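2-pyrone-4,6-dicarboxylic acid hydrolase, putative (Pseudomonas putida, PDB 2FFI) probably hydrolyses the lactone 2-pyrone-4,6-dicarboxylate, as a TIM-barrel member of the amidohydrolase family. Local coordinates at residues A40-G43 with D44-Q48; Q77-P80 with G81-G85; A173-L177 with G178-F182; S244-F248 with G249-E253; A262-R265 with Q266-L270. All coordinates share one frame; numbering follows the deposited sequence.

Interaction 1: residues A40-G43 with D44-Q48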
loop_
_atom_site.group_PDB
_atom_site.type_symbol
_atom_site.label_atom_id
_atom_site.label_comp_id
_atom_site.label_asym_id
_atom_site.label_seq_id
_atom_site.Cartn_x
_atom_site.Cartn_y
_atom_site.Cartn_z
ATOM N N ALA A 40 13.262 4.449 11.596
ATOM C CA ALA A 40 12.693 5.004 10.364
ATOM C C ALA A 40 11.879 6.250 10.690
ATOM O O ALA A 40 10.679 6.308 10.434
ATOM C CB ALA A 40 11.810 3.959 9.676
ATOM N N PRO A 41 12.533 7.277 11.253
ATOM C CA PRO A 41 11.835 8.515 11.609
ATOM C C PRO A 41 11.236 9.258 10.407
ATOM O O PRO A 41 11.661 9.076 9.266
ATOM C CB PRO A 41 12.918 9.319 12.322
ATOM C CG PRO A 41 14.149 8.945 11.573
ATOM C CD PRO A 41 13.992 7.439 11.396
ATOM N N LEU A 42 10.250 10.100 10.678
ATOM C CA LEU A 42 9.593 10.849 9.625
ATOM C C LEU A 42 10.656 11.615 8.831
ATOM O O LEU A 42 10.679 11.585 7.603
ATOM C CB LEU A 42 8.578 11.824 10.230
ATOM C CG LEU A 42 7.175 11.939 9.643
ATOM C CD1 LEU A 42 6.590 13.236 10.134
ATOM C CD2 LEU A 42 7.194 11.918 8.131
ATOM N N GLY A 43 11.545 12.287 9.544
ATOM C CA GLY A 43 12.582 13.053 8.881
ATOM C C GLY A 43 13.325 12.279 7.805
ATOM O O GLY A 43 13.534 12.770 6.686
ATOM N N ASP A 44 13.743 11.061 8.121
ATOM C CA ASP A 44 14.477 10.302 7.126
ATOM C C ASP A 44 13.639 10.076 5.884
ATOM O O ASP A 44 14.104 10.295 4.767
ATOM C CB ASP A 44 14.945 8.961 7.690
ATOM C CG ASP A 44 16.026 9.112 8.751
ATOM O OD1 ASP A 44 16.625 8.074 9.119
ATOM O OD2 ASP A 44 16.270 10.251 9.224
ATOM N N TYR A 45 12.404 9.631 6.076
ATOM C CA TYR A 45 11.504 9.370 4.959
ATOM C C TYR A 45 11.265 10.622 4.127
ATOM O O TYR A 45 11.310 10.582 2.899
ATOM C CB TYR A 45 10.172 8.856 5.480
ATOM C CG TYR A 45 9.158 8.673 4.390
ATOM C CD1 TYR A 45 9.431 7.863 3.295
ATOM C CD2 TYR A 45 7.923 9.310 4.449
ATOM C CE1 TYR A 45 8.491 7.694 2.282
ATOM C CE2 TYR A 45 6.984 9.143 3.451
ATOM C CZ TYR A 45 7.274 8.340 2.378
ATOM O OH TYR A 45 6.348 8.168 1.397
ATOM N N LEU A 46 10.998 11.729 4.811
ATOM C CA LEU A 46 10.765 12.989 4.145
ATOM C C LEU A 46 11.999 13.356 3.341
ATOM O O LEU A 46 11.893 13.880 2.236
ATOM C CB LEU A 46 10.440 14.061 5.181
ATOM C CG LEU A 46 8.953 14.383 5.364
ATOM C CD1 LEU A 46 8.134 13.131 5.240
ATOM C CD2 LEU A 46 8.733 15.058 6.703
ATOM N N GLY A 47 13.174 13.063 3.887
ATOM C CA GLY A 47 14.410 13.373 3.181
ATOM C C GLY A 47 14.557 12.543 1.917
ATOM O O GLY A 47 14.819 13.063 0.834
ATOM N N GLN A 48 14.400 11.236 2.068
ATOM C CA GLN A 48 14.472 10.319 0.961
ATOM C C GLN A 48 13.460 10.686 -0.105
ATOM O O GLN A 48 13.700 10.443 -1.281
ATOM C CB GLN A 48 14.202 8.912 1.469
ATOM C CG GLN A 48 15.312 8.376 2.316
ATOM C CD GLN A 48 16.597 8.237 1.514
ATOM O OE1 GLN A 48 17.562 8.988 1.704
ATOM N NE2 GLN A 48 16.610 7.269 0.598
#
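Pro41 and Asp44 meet where the chain enters helix 42-51, and Leu42 meets Leu46 across the first turn of that helix. Asp44 has CG anti to its carbonyl carbon (chi1 -69°), which turns the carboxylate back toward the start of the helix and lays it against the proline ring, with Asp44 CG 3.4 Å from Pro41 CG. Pro41 is the N-cap residue, and its O takes a weak, long bond from Tyr45 N at 3.3 Å. The next bond is shorter: Leu46 N gives to Leu42 O at 2.8 Å. Beside that bond the leucines pack obliquely, Leu42 CD2 lying 3.3 Å from Leu46 CD1. Were Leu46 an alanine, Leu42 CD2 would probably lose this neighbour and a gap would open beside Val79. Tyr45 goes another way: with CG anti to the backbone N (chi1 175°), its ring swings off to Trp237 and its hydroxyl hydrogen-bonds Asp16 OD1. The acid probably eases the partial positive charge at the helix start. Proline at the N-cap, an acid three residues on and an i to i+4 leucine pair make up the amphipathic N-terminal turn of an outer helix in a TIM barrel.

Interaction 2: residues Q77-P80 with G81-G85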
loop_
_atom_site.group_PDB
_atom_site.type_symbol
_atom_site.label_atom_id
_atom_site.label_comp_id
_atom_site.label_asym_id
_atom_site.label_seq_id
_atom_site.Cartn_x
_atom_site.Cartn_y
_atom_site.Cartn_z
ATOM N N GLN A 77 0.175 14.796 11.512
ATOM C CA GLN A 77 -0.024 16.163 11.977
ATOM C C GLN A 77 1.279 16.971 11.880
ATOM O O GLN A 77 1.247 18.195 11.694
ATOM C CB GLN A 77 -0.515 16.151 13.427
ATOM C CG GLN A 77 -1.569 15.115 13.728
ATOM C CD GLN A 77 -1.818 14.959 15.219
ATOM O OE1 GLN A 77 -0.925 15.203 16.040
ATOM N NE2 GLN A 77 -3.032 14.536 15.578
ATOM N N THR A 78 2.411 16.277 12.013
ATOM C CA THR A 78 3.734 16.896 11.952
ATOM C C THR A 78 3.949 17.592 10.607
ATOM O O THR A 78 4.496 18.691 10.538
ATOM C CB THR A 78 4.821 15.832 12.195
ATOM O OG1 THR A 78 4.851 15.513 13.590
ATOM C CG2 THR A 78 6.188 16.324 11.775
ATOM N N VAL A 79 3.503 16.949 9.541
ATOM C CA VAL A 79 3.614 17.523 8.215
ATOM C C VAL A 79 2.228 17.470 7.601
ATOM O O VAL A 79 1.912 16.581 6.800
ATOM C CB VAL A 79 4.586 16.740 7.332
ATOM C CG1 VAL A 79 6.013 17.056 7.733
ATOM C CG2 VAL A 79 4.317 15.244 7.463
ATOM N N PRO A 80 1.372 18.430 7.983
ATOM C CA PRO A 80 -0.003 18.502 7.475
ATOM C C PRO A 80 -0.127 18.652 5.953
ATOM O O PRO A 80 0.593 19.430 5.332
ATOM C CB PRO A 80 -0.579 19.691 8.240
ATOM C CG PRO A 80 0.629 20.568 8.457
ATOM C CD PRO A 80 1.666 19.567 8.879
ATOM N N GLY A 81 -1.051 17.896 5.369
ATOM C CA GLY A 81 -1.272 17.961 3.942
ATOM C C GLY A 81 -0.305 17.119 3.143
ATOM O O GLY A 81 -0.697 16.482 2.165
ATOM N N GLN A 82 0.955 17.091 3.566
ATOM C CA GLN A 82 1.989 16.335 2.853
ATOM C C GLN A 82 1.812 14.818 2.830
ATOM O O GLN A 82 2.268 14.156 1.905
ATOM C CB GLN A 82 3.376 16.686 3.423
ATOM C CG GLN A 82 4.542 16.014 2.691
ATOM C CD GLN A 82 5.878 16.735 2.882
ATOM O OE1 GLN A 82 6.233 17.120 4.001
ATOM N NE2 GLN A 82 6.635 16.898 1.787
ATOM N N LEU A 83 1.129 14.270 3.826
ATOM C CA LEU A 83 0.950 12.832 3.887
ATOM C C LEU A 83 -0.484 12.432 4.142
ATOM O O LEU A 83 -1.287 13.253 4.581
ATOM C CB LEU A 83 1.816 12.257 5.003
ATOM C CG LEU A 83 3.316 12.520 4.914
ATOM C CD1 LEU A 83 4.021 12.057 6.186
ATOM C CD2 LEU A 83 3.865 11.812 3.678
ATOM N N ARG A 84 -0.804 11.166 3.878
ATOM C CA ARG A 84 -2.151 10.675 4.139
ATOM C C ARG A 84 -2.100 9.440 5.018
ATOM O O ARG A 84 -2.655 9.420 6.115
ATOM C CB ARG A 84 -2.899 10.363 2.847
ATOM C CG ARG A 84 -3.323 11.605 2.085
ATOM C CD ARG A 84 -4.244 12.504 2.901
ATOM N NE ARG A 84 -4.616 13.656 2.098
ATOM C CZ ARG A 84 -4.186 14.891 2.320
ATOM N NH1 ARG A 84 -4.573 15.883 1.521
ATOM N NH2 ARG A 84 -3.395 15.139 3.355
ATOM N N GLY A 85 -1.428 8.402 4.551
ATOM C CA GLY A 85 -1.339 7.203 5.365
ATOM C C GLY A 85 -2.612 6.432 5.708
ATOM O O GLY A 85 -3.690 7.007 5.889
#
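Val79, the first residue to leave helical geometry after helix 70-78, packs against both Gln82 and Leu83 where the chain turns back. The apolar share belongs to CG2. It lies between the backbone N and the carbonyl carbon (chi1 -76°), and from there it meets Leu83 CD1 at 3.4 Å, the two side chains crossing at a slant. Val79 CG1 takes a different neighbour, Gln82 OE1, at 3.7 Å, a contact of van der Waals kind with the oxygen end of the amide. The far end of that amide is engaged elsewhere: Gln82 has CG anti to the backbone N and an extended chain beyond it, and NE2 hydrogen-bonds Ser55 O.

Polar contacts within the turn are slight. Gln82 N gives a weak, bent bond to Pro80 O, 3.0 Å long, and with Gly81 at phi 83° and psi -39° this has the form of a classic gamma-turn. A side chain at Gly81 would collide with Pro80 O, so glycine suits the place. Farther along, Arg84 folds back so that NH2 bonds Leu83 O at 3.1 Å, approaching from above the carbonyl plane.

Helix 42-51 packs on the turn through Leu42, which touches both Val79 and Leu83, and through Leu46, which touches Val79, while backbone bonds from Gln82 and Arg84 to Gly57 bind the outgoing chain to strand 56-57.

Interaction 3: residues A173-L177 with G178-F182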
loop_
_atom_site.group_PDB
_atom_site.type_symbol
_atom_site.label_atom_id
_atom_site.label_comp_id
_atom_site.label_asym_id
_atom_site.label_seq_id
_atom_site.Cartn_x
_atom_site.Cartn_y
_atom_site.Cartn_z
ATOM N N ALA A 173 7.112 -14.247 -8.980
ATOM C CA ALA A 173 7.869 -13.821 -10.165
ATOM C C ALA A 173 8.327 -14.985 -11.041
ATOM O O ALA A 173 8.421 -14.854 -12.265
ATOM C CB ALA A 173 9.072 -12.996 -9.748
ATOM N N ARG A 174 8.630 -16.119 -10.420
ATOM C CA ARG A 174 9.065 -17.281 -11.181
ATOM C C ARG A 174 7.905 -18.259 -11.341
ATOM O O ARG A 174 7.982 -19.399 -10.885
ATOM C CB ARG A 174 10.245 -17.957 -10.473
ATOM C CG ARG A 174 10.163 -17.995 -8.944
ATOM C CD ARG A 174 11.290 -18.866 -8.423
ATOM N NE ARG A 174 11.590 -18.706 -7.006
ATOM C CZ ARG A 174 10.728 -18.909 -6.016
ATOM N NH1 ARG A 174 9.483 -19.282 -6.274
ATOM N NH2 ARG A 174 11.124 -18.751 -4.757
ATOM N N ARG A 175 6.832 -17.810 -11.989
ATOM C CA ARG A 175 5.645 -18.644 -12.179
ATOM C C ARG A 175 4.794 -18.233 -13.375
ATOM O O ARG A 175 3.961 -19.006 -13.851
ATOM C CB ARG A 175 4.789 -18.615 -10.915
ATOM C CG ARG A 175 5.050 -19.759 -9.948
ATOM C CD ARG A 175 4.527 -21.064 -10.537
ATOM N NE ARG A 175 3.079 -21.017 -10.756
ATOM C CZ ARG A 175 2.466 -21.465 -11.848
ATOM N NH1 ARG A 175 3.171 -21.998 -12.837
ATOM N NH2 ARG A 175 1.143 -21.380 -11.953
ATOM N N GLY A 176 4.997 -17.011 -13.854
ATOM C CA GLY A 176 4.236 -16.542 -14.998
ATOM C C GLY A 176 2.982 -15.767 -14.638
ATOM O O GLY A 176 2.663 -15.588 -13.464
ATOM N N LEU A 177 2.273 -15.311 -15.663
ATOM C CA LEU A 177 1.056 -14.538 -15.488
ATOM C C LEU A 177 -0.161 -15.433 -15.314
ATOM O O LEU A 177 -1.198 -14.983 -14.851
ATOM C CB LEU A 177 0.842 -13.612 -16.692
ATOM C CG LEU A 177 1.980 -12.645 -17.030
ATOM C CD1 LEU A 177 1.603 -11.816 -18.241
ATOM C CD2 LEU A 177 2.266 -11.749 -15.845
ATOM N N GLY A 178 -0.030 -16.700 -15.688
ATOM C CA GLY A 178 -1.133 -17.631 -15.557
ATOM C C GLY A 178 -1.153 -18.280 -14.193
ATOM O O GLY A 178 -1.864 -19.261 -13.985
ATOM N N GLN A 179 -0.362 -17.739 -13.269
ATOM C CA GLN A 179 -0.302 -18.251 -11.905
ATOM C C GLN A 179 -1.699 -18.525 -11.394
ATOM O O GLN A 179 -2.675 -17.964 -11.895
ATOM C CB GLN A 179 0.335 -17.229 -10.975
ATOM C CG GLN A 179 1.826 -17.177 -11.000
ATOM C CD GLN A 179 2.348 -16.049 -10.157
ATOM O OE1 GLN A 179 2.020 -15.933 -8.980
ATOM N NE2 GLN A 179 3.162 -15.200 -10.757
ATOM N N PRO A 180 -1.811 -19.370 -10.363
ATOM C CA PRO A 180 -3.106 -19.714 -9.782
ATOM C C PRO A 180 -3.909 -18.516 -9.280
ATOM O O PRO A 180 -5.139 -18.537 -9.304
ATOM C CB PRO A 180 -2.727 -20.678 -8.665
ATOM C CG PRO A 180 -1.385 -20.182 -8.244
ATOM C CD PRO A 180 -0.719 -19.970 -9.578
ATOM N N GLY A 181 -3.237 -17.469 -8.821
ATOM C CA GLY A 181 -3.986 -16.318 -8.338
ATOM C C GLY A 181 -3.961 -15.100 -9.254
ATOM O O GLY A 181 -4.929 -14.341 -9.356
ATOM N N PHE A 182 -2.837 -14.910 -9.931
ATOM C CA PHE A 182 -2.686 -13.774 -10.813
ATOM C C PHE A 182 -3.576 -13.851 -12.034
ATOM O O PHE A 182 -3.974 -12.830 -12.589
ATOM C CB PHE A 182 -1.245 -13.648 -11.263
ATOM C CG PHE A 182 -0.890 -12.273 -11.697
ATOM C CD1 PHE A 182 -0.678 -11.279 -10.756
ATOM C CD2 PHE A 182 -0.764 -11.965 -13.041
ATOM C CE1 PHE A 182 -0.340 -10.000 -11.147
ATOM C CE2 PHE A 182 -0.427 -10.685 -13.443
ATOM C CZ PHE A 182 -0.212 -9.700 -12.492
#
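A side-chain-to-backbone bond inside a surface loop joins Gln179 to Gly176, between strand 163-165 and helix 182-185. Gln179 NE2 donates to Gly176 O at 2.8 Å, lying in the carbonyl plane, though the N-H...O angle of 143° leaves the bond somewhat bent. The extended Gln179 chain, with CG anti to its carbonyl carbon (chi1 -81°), carries the amide back to Gly176, while OE1 accepts from Asp172 N. Arg175 lies across this side chain, its CB 3.3 Å from Gln179 CG. Bends at chi2 and chi3 then lead its guanidinium round to Pro180, whose CD sits at the guanidinium edge, 3.3 Å from NH2. Toward the interior, Leu177 and Phe182 run side by side: Leu177 CD2 is 3.8 Å from Phe182 CE2, and Leu177 O meets the ring edge in plane. With an alanine here in place of Gln179, Gly176 O and Asp172 N are likely to lose their shared partner and the loop to shift more easily. Helix 208-225 backs the arrangement through Phe214 and Leu222. The chemistry implies that one buried amide, using donor and acceptor at once, probably helps hold a loop that has little regular backbone pairing of its own, with apolar contacts on its inner side.

Interaction 4: residues S244-F248 with G249-E253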
loop_
_atom_site.group_PDB
_atom_site.type_symbol
_atom_site.label_atom_id
_atom_site.label_comp_id
_atom_site.label_asym_id
_atom_site.label_seq_id
_atom_site.Cartn_x
_atom_site.Cartn_y
_atom_site.Cartn_z
ATOM N N SER A 244 19.125 -4.432 3.558
ATOM C CA SER A 244 20.477 -4.640 3.052
ATOM C C SER A 244 20.580 -4.563 1.543
ATOM O O SER A 244 21.598 -4.146 1.000
ATOM C CB SER A 244 20.971 -6.007 3.504
ATOM O OG SER A 244 20.570 -6.256 4.838
ATOM N N GLU A 245 19.511 -4.969 0.872
ATOM C CA GLU A 245 19.496 -4.997 -0.581
ATOM C C GLU A 245 18.822 -3.794 -1.262
ATOM O O GLU A 245 19.227 -3.392 -2.363
ATOM C CB GLU A 245 18.796 -6.273 -1.041
ATOM C CG GLU A 245 19.195 -7.526 -0.282
ATOM C CD GLU A 245 17.981 -8.346 0.124
ATOM O OE1 GLU A 245 17.175 -8.704 -0.773
ATOM O OE2 GLU A 245 17.839 -8.636 1.338
ATOM N N VAL A 246 17.810 -3.230 -0.599
ATOM C CA VAL A 246 17.037 -2.128 -1.149
ATOM C C VAL A 246 17.073 -0.812 -0.400
ATOM O O VAL A 246 17.175 -0.773 0.832
ATOM C CB VAL A 246 15.555 -2.540 -1.279
ATOM C CG1 VAL A 246 14.787 -1.510 -2.089
ATOM C CG2 VAL A 246 15.454 -3.921 -1.920
ATOM N N SER A 247 16.976 0.267 -1.172
ATOM C CA SER A 247 16.952 1.637 -0.650
ATOM C C SER A 247 15.977 2.427 -1.520
ATOM O O SER A 247 15.602 1.990 -2.606
ATOM C CB SER A 247 18.335 2.281 -0.748
ATOM O OG SER A 247 18.701 2.509 -2.106
ATOM N N PHE A 248 15.559 3.588 -1.039
ATOM C CA PHE A 248 14.633 4.410 -1.799
ATOM C C PHE A 248 15.150 4.581 -3.231
ATOM O O PHE A 248 14.404 4.424 -4.201
ATOM C CB PHE A 248 14.470 5.779 -1.134
ATOM C CG PHE A 248 13.108 6.380 -1.332
ATOM C CD1 PHE A 248 12.165 6.375 -0.308
ATOM C CD2 PHE A 248 12.755 6.906 -2.565
ATOM C CE1 PHE A 248 10.891 6.873 -0.531
ATOM C CE2 PHE A 248 11.493 7.402 -2.795
ATOM C CZ PHE A 248 10.555 7.394 -1.786
ATOM N N GLY A 249 16.431 4.895 -3.369
ATOM C CA GLY A 249 16.991 5.041 -4.699
ATOM C C GLY A 249 16.949 3.778 -5.544
ATOM O O GLY A 249 16.600 3.842 -6.725
ATOM N N SER A 250 17.311 2.629 -4.964
ATOM C CA SER A 250 17.302 1.374 -5.712
ATOM C C SER A 250 15.870 1.012 -6.078
ATOM O O SER A 250 15.638 0.284 -7.039
ATOM C CB SER A 250 17.933 0.236 -4.907
ATOM O OG SER A 250 17.041 -0.363 -3.986
ATOM N N ALA A 251 14.902 1.532 -5.325
ATOM C CA ALA A 251 13.508 1.259 -5.620
ATOM C C ALA A 251 13.062 2.102 -6.823
ATOM O O ALA A 251 12.372 1.601 -7.714
ATOM C CB ALA A 251 12.657 1.567 -4.403
ATOM N N VAL A 252 13.455 3.378 -6.853
ATOM C CA VAL A 252 13.098 4.278 -7.967
ATOM C C VAL A 252 13.750 3.773 -9.268
ATOM O O VAL A 252 13.135 3.738 -10.333
ATOM C CB VAL A 252 13.577 5.733 -7.675
ATOM C CG1 VAL A 252 13.160 6.660 -8.796
ATOM C CG2 VAL A 252 13.015 6.204 -6.347
ATOM N N GLU A 253 15.014 3.380 -9.150
ATOM C CA GLU A 253 15.792 2.839 -10.256
ATOM C C GLU A 253 15.089 1.638 -10.885
ATOM O O GLU A 253 15.195 1.419 -12.090
ATOM C CB GLU A 253 17.167 2.426 -9.748
ATOM C CG GLU A 253 18.083 3.607 -9.409
ATOM C CD GLU A 253 19.452 3.170 -8.905
ATOM O OE1 GLU A 253 19.864 2.022 -9.208
ATOM O OE2 GLU A 253 20.118 3.983 -8.215
#
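Ser247 and Ser250 bind one another reciprocally at the start of helix 248-258, in a capping box. Ser250 N gives to Ser247 OG at 3.2 Å, and Ser247 N gives in return to Ser250 OG at 2.9 Å, almost straight at 169°. Both hydroxyls sit between their own backbone N and carbonyl carbon (chi1 68° and 82°), which folds each oxygen back over the turn and within range of the other residue's amide. The first helical bonds follow at once: Ala251 N to Ser247 O at 2.8 Å and Val252 N to Phe248 O at 3.0 Å.

The tightly packed part lies on the side of Phe248. Its ring meets Val252 obliquely, CD2 lying 3.9 Å from Val252 CG2, and beyond it the ring is packed by His52 and by Tyr45 and Leu49 of helix 42-51. Val246 is intermediate, resting CG1 beside Ser250 OG at 3.2 Å and touching Tyr202 and His239. The other side is looser: Glu245 is exposed, its carboxylate lies well apart from the helix, and OE1 makes a weak bond to His242 ND1.

Chemically, Ser247 OG supplies an acceptor that a preceding turn would have given, while Ser250 OG holds the amide of the N-cap residue, so the cap is made by short neutral side chains, and the aromatic residue that follows Ser247 packs the helix start against helix 42-51.

Interaction 5: residues A262-R265 with Q266-L270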
loop_
_atom_site.group_PDB
_atom_site.type_symbol
_atom_site.label_atom_id
_atom_site.label_comp_id
_atom_site.label_asym_id
_atom_site.label_seq_id
_atom_site.Cartn_x
_atom_site.Cartn_y
_atom_site.Cartn_z
ATOM N N ALA A 262 5.878 8.144 -20.630
ATOM C CA ALA A 262 5.628 9.329 -19.819
ATOM C C ALA A 262 4.204 9.386 -19.246
ATOM O O ALA A 262 4.009 9.846 -18.119
ATOM C CB ALA A 262 5.926 10.586 -20.628
ATOM N N GLN A 263 3.217 8.910 -20.006
ATOM C CA GLN A 263 1.821 8.915 -19.549
ATOM C C GLN A 263 1.576 8.087 -18.294
ATOM O O GLN A 263 1.034 8.584 -17.307
ATOM C CB GLN A 263 0.884 8.389 -20.634
ATOM C CG GLN A 263 0.650 9.323 -21.781
ATOM C CD GLN A 263 -0.582 8.952 -22.557
ATOM O OE1 GLN A 263 -1.680 8.893 -22.003
ATOM N NE2 GLN A 263 -0.413 8.695 -23.846
ATOM N N LEU A 264 1.961 6.815 -18.358
ATOM C CA LEU A 264 1.786 5.882 -17.252
ATOM C C LEU A 264 2.518 6.344 -16.006
ATOM O O LEU A 264 1.994 6.232 -14.892
ATOM C CB LEU A 264 2.294 4.495 -17.641
ATOM C CG LEU A 264 1.388 3.307 -17.328
ATOM C CD1 LEU A 264 2.146 2.027 -17.651
ATOM C CD2 LEU A 264 0.953 3.334 -15.871
ATOM N N ARG A 265 3.729 6.861 -16.192
ATOM C CA ARG A 265 4.527 7.344 -15.068
ATOM C C ARG A 265 3.806 8.446 -14.307
ATOM O O ARG A 265 3.928 8.542 -13.091
ATOM C CB ARG A 265 5.898 7.867 -15.539
ATOM C CG ARG A 265 6.832 6.812 -16.137
ATOM C CD ARG A 265 8.298 7.140 -15.865
ATOM N NE ARG A 265 8.654 8.484 -16.310
ATOM C CZ ARG A 265 8.696 8.862 -17.583
ATOM N NH1 ARG A 265 8.406 7.985 -18.540
ATOM N NH2 ARG A 265 9.014 10.115 -17.894
ATOM N N GLN A 266 3.067 9.283 -15.026
ATOM C CA GLN A 266 2.339 10.361 -14.380
ATOM C C GLN A 266 1.160 9.789 -13.618
ATOM O O GLN A 266 0.718 10.356 -12.621
ATOM C CB GLN A 266 1.886 11.401 -15.412
ATOM C CG GLN A 266 3.048 12.235 -15.967
ATOM C CD GLN A 266 3.716 13.097 -14.893
ATOM O OE1 GLN A 266 3.115 14.059 -14.387
ATOM N NE2 GLN A 266 4.959 12.752 -14.533
ATOM N N ALA A 267 0.661 8.651 -14.084
ATOM C CA ALA A 267 -0.449 7.980 -13.423
ATOM C C ALA A 267 0.082 7.231 -12.197
ATOM O O ALA A 267 -0.476 7.332 -11.114
ATOM C CB ALA A 267 -1.114 7.000 -14.377
ATOM N N LEU A 268 1.175 6.496 -12.371
ATOM C CA LEU A 268 1.727 5.729 -11.279
ATOM C C LEU A 268 2.401 6.568 -10.214
ATOM O O LEU A 268 2.502 6.138 -9.052
ATOM C CB LEU A 268 2.724 4.698 -11.810
ATOM C CG LEU A 268 2.228 3.654 -12.817
ATOM C CD1 LEU A 268 3.404 2.799 -13.259
ATOM C CD2 LEU A 268 1.137 2.795 -12.218
ATOM N N LEU A 269 2.856 7.762 -10.578
ATOM C CA LEU A 269 3.557 8.593 -9.612
ATOM C C LEU A 269 2.759 9.773 -9.096
ATOM O O LEU A 269 3.183 10.445 -8.164
ATOM C CB LEU A 269 4.857 9.096 -10.222
ATOM C CG LEU A 269 5.784 8.085 -10.922
ATOM C CD1 LEU A 269 7.074 8.827 -11.238
ATOM C CD2 LEU A 269 6.087 6.857 -10.048
ATOM N N LEU A 270 1.589 10.012 -9.669
ATOM C CA LEU A 270 0.800 11.137 -9.222
ATOM C C LEU A 270 -0.720 11.007 -9.387
ATOM O O LEU A 270 -1.448 10.842 -8.408
ATOM C CB LEU A 270 1.280 12.391 -9.943
ATOM C CG LEU A 270 0.630 13.692 -9.469
ATOM C CD1 LEU A 270 1.155 14.064 -8.106
ATOM C CD2 LEU A 270 0.925 14.762 -10.452
#
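Leu264 O receives the amide of Leu268 at 2.7 Å, a short bond, nearly straight at 165°, among those that string helix 262-276 together here. Its neighbours are more bent. Ala267 N reaches Gln263 O at 3.2 Å in the carbonyl plane, whereas Gln266 N meets Ala262 O at 3.3 Å from a tilted direction. Gln266 N and Ala267 N each also share a weak bond with the carbonyl one residue nearer, consistent with a slightly tightened turn. A wider pi-type turn follows at 267-270.

Among side chains, Arg265 is bent at chi2 and chi3, and NH1 hydrogen-bonds Cys260 O just ahead of the helix while the chain rests on Phe255. Gln266 is bent too: its CG is anti to the carbonyl carbon (chi1 -71°), and in that position Gln266 CG lies 3.4 Å from Ala262 O.

The apolar contact is one turn long. Leu264 CD2 fits against the isobutyl group of Leu268, 3.3 Å from its CG, and the two side chains meet at an angle. Ala267 CB is a more distant neighbour of the same methyl at 4.5 Å.

Inward of this face stand helix 248-258, through Phe255, and strand 231-234, through Leu231 and Trp233; backbone bonds run from Leu268 to Trp233 and from Leu269 to Ile15, so the helix spans the last and first strands of the barrel.

Overall arrangement
Each of the five contacts joins directly consecutive segments, so none closes a long loop, and from the N terminus onward they come in series without nesting or crossing. Interaction 1 starts helix 42-51 and interaction 2 ends helix 70-78; they pack against each other, with Leu42 CD1 3.5 Å from Thr78 CG2. Interaction 3 turns the chain between strand 163-165 and helix 182-185, on the opposite side of the chain's centre from both. Interaction 4 starts helix 248-258 and returns to interaction 1, with Tyr45 CE1 3.8 Å from Phe248 CE1. Interaction 5, on helix 262-276, comes within about 7 Å of interaction 4 between nearest atoms, without touching. Early and late barrel elements thus become neighbours.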